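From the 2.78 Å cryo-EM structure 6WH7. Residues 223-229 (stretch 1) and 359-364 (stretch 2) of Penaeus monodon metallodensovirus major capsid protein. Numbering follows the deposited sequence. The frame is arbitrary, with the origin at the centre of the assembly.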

# COMPACT_ATOMS: atom_id res chain seq x y z
N ASP A 223 -26.68 -30.27 75.71
CA ASP A 223 -25.67 -31.18 75.22
C ASP A 223 -24.74 -31.58 76.35
O ASP A 223 -24.39 -30.77 77.20
CB ASP A 223 -24.85 -30.54 74.10
CG ASP A 223 -25.62 -30.44 72.81
OD1 ASP A 223 -26.66 -31.11 72.68
OD2 ASP A 223 -25.17 -29.70 71.91
N LEU A 224 -24.35 -32.85 76.35
CA LEU A 224 -23.35 -33.37 77.27
C LEU A 224 -22.15 -33.82 76.46
O LEU A 224 -22.29 -34.65 75.56
CB LEU A 224 -23.90 -34.55 78.07
CG LEU A 224 -24.68 -34.33 79.35
CD1 LEU A 224 -25.99 -33.67 79.05
CD2 LEU A 224 -24.91 -35.65 79.99
N ASP A 225 -20.99 -33.27 76.76
CA ASP A 225 -19.74 -33.82 76.26
C ASP A 225 -19.01 -34.38 77.47
O ASP A 225 -18.42 -33.64 78.25
CB ASP A 225 -18.91 -32.75 75.56
CG ASP A 225 -17.72 -33.32 74.83
OD1 ASP A 225 -17.61 -34.56 74.77
OD2 ASP A 225 -16.89 -32.54 74.33
N LEU A 226 -19.03 -35.70 77.59
CA LEU A 226 -18.38 -36.40 78.68
C LEU A 226 -17.13 -37.06 78.13
O LEU A 226 -17.15 -37.64 77.04
CB LEU A 226 -19.32 -37.46 79.26
CG LEU A 226 -20.60 -37.02 79.97
CD1 LEU A 226 -21.52 -38.18 80.15
CD2 LEU A 226 -20.26 -36.48 81.33
N GLY A 227 -16.03 -36.95 78.85
CA GLY A 227 -14.90 -37.71 78.40
C GLY A 227 -14.94 -39.16 78.80
O GLY A 227 -13.99 -39.90 78.56
N PHE A 228 -16.03 -39.59 79.42
CA PHE A 228 -16.13 -40.90 80.02
C PHE A 228 -17.52 -41.45 79.75
O PHE A 228 -18.39 -40.76 79.23
CB PHE A 228 -15.86 -40.84 81.52
CG PHE A 228 -16.84 -40.02 82.28
CD1 PHE A 228 -17.93 -40.61 82.88
CD2 PHE A 228 -16.71 -38.66 82.36
CE1 PHE A 228 -18.82 -39.87 83.57
CE2 PHE A 228 -17.61 -37.92 83.04
CZ PHE A 228 -18.67 -38.52 83.65
N TRP A 229 -17.70 -42.71 80.09
CA TRP A 229 -18.93 -43.45 79.87
C TRP A 229 -19.49 -43.89 81.21
O TRP A 229 -18.90 -43.65 82.26
CB TRP A 229 -18.65 -44.64 78.97
CG TRP A 229 -18.22 -44.24 77.61
CD1 TRP A 229 -17.00 -43.79 77.25
CD2 TRP A 229 -18.98 -44.35 76.41
NE1 TRP A 229 -16.96 -43.55 75.91
CE2 TRP A 229 -18.16 -43.90 75.37
CE3 TRP A 229 -20.27 -44.77 76.12
CZ2 TRP A 229 -18.60 -43.85 74.06
CZ3 TRP A 229 -20.70 -44.72 74.82
CH2 TRP A 229 -19.87 -44.27 73.81
N GLY A 359 -16.94 -25.24 78.57
CA GLY A 359 -16.69 -25.81 77.27
C GLY A 359 -16.66 -27.32 77.34
O GLY A 359 -17.12 -27.91 78.31
N GLY A 360 -16.09 -27.91 76.30
CA GLY A 360 -16.22 -29.33 76.07
C GLY A 360 -15.48 -30.18 77.08
O GLY A 360 -14.73 -29.70 77.93
N LYS A 361 -15.70 -31.48 76.96
CA LYS A 361 -15.01 -32.50 77.74
C LYS A 361 -15.22 -32.27 79.23
O LYS A 361 -14.36 -31.69 79.91
CB LYS A 361 -13.53 -32.55 77.40
CG LYS A 361 -12.87 -33.81 77.93
CD LYS A 361 -11.38 -33.88 77.68
CE LYS A 361 -10.61 -33.06 78.69
NZ LYS A 361 -9.14 -33.21 78.52
N MET A 362 -16.38 -32.66 79.74
CA MET A 362 -16.71 -32.49 81.14
C MET A 362 -15.78 -33.24 82.10
O MET A 362 -15.94 -33.07 83.31
CB MET A 362 -18.14 -32.94 81.40
CG MET A 362 -19.17 -31.93 81.00
SD MET A 362 -20.79 -32.46 81.50
CE MET A 362 -21.20 -33.46 80.10
N SER A 363 -14.86 -34.05 81.62
CA SER A 363 -13.97 -34.76 82.52
C SER A 363 -12.56 -34.76 81.97
O SER A 363 -12.34 -34.61 80.77
CB SER A 363 -14.41 -36.20 82.75
OG SER A 363 -14.28 -36.94 81.55
N MET A 364 -11.60 -34.97 82.85
CA MET A 364 -10.22 -35.21 82.47
C MET A 364 -9.71 -36.41 83.23
O MET A 364 -10.37 -36.93 84.13
CB MET A 364 -9.32 -34.00 82.73
CG MET A 364 -8.98 -33.76 84.18
SD MET A 364 -7.83 -32.39 84.32
CE MET A 364 -6.35 -33.16 83.68

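Segments far apart in a sequence often dock through a small number of backbone hydrogen bonds, with side chains filling the space around them. The contact between residues 223-229 and 359-364 of the Penaeus monodon metallodensovirus major capsid protein is a compact example. At least 134 positions separate any two touching residues, yet the segments bury 358 Å² between them, both sides summed. They run in broadly the same direction, their end-to-end vectors 37° apart, and the register advances one residue at a time: D225 lies beside K361, L226 beside M362 and G227 beside S363, with CA atoms 4.9 to 5.2 Å apart. Stretch 1 forms no regular helix or strand here, and two hydrogen bonds join the segments.

Stretch 2 opens with two glycines. G359 makes no contact with stretch 1; its backbone angles, phi 148° and psi -163°, would jam a side chain against the preceding carbonyl oxygen, so glycine is called for by the local conformation alone. G360 brings its CA to 3.7 Å from OD2 of D225. A CB here would sit tightly against that same oxygen, and its absence leaves the carboxylate room to approach the backbone.

At K361 the carboxylate finds a donor. The backbone N of K361 gives a weak hydrogen bond to OD2 of D225, 3.1 Å long and bent to 150° at the hydrogen. The other carboxylate oxygen, OD1, is hydrogen-bonded elsewhere in the structure. The lysine side chain points away from stretch 1 at its CA-to-CB bond, although its CG still lies 4.4 Å from CA of G227.

M362 is the centre of the contact. Its backbone N donates to O of D225 over 2.7 Å at a nearly linear 169°, the stronger of the two hydrogen bonds across the interface. D225 thus accepts from successive amides, one through its side chain and one through its main chain. The CA-to-CB bond of M362 points toward stretch 1, and its terminal methyl meets two leucines: CE lies 3.5 Å from CB of L224 and 3.4 Å from CD2 of L226. The CA-to-CB bond of L226 points away, but the end of its side chain comes nearer and so reaches the methionine. All three residues are buried, and the contact between their apolar groups is one of close packing.

With S363 stretch 2 enters a strand. Its CB also points toward stretch 1, and the p rotamer places OG 3.2 Å from N of G227. A side chain on G227 would be directed at this site, and its CB would clash with OG at 2.7 Å; glycine permits the close approach. The same OG lies 3.1 Å from CD2 of F228, near the plane of the ring and at its edge, where the aromatic C-H groups carry a slight positive charge. The CA-to-CB bond of M364 points away, and the residue makes no contact with stretch 1.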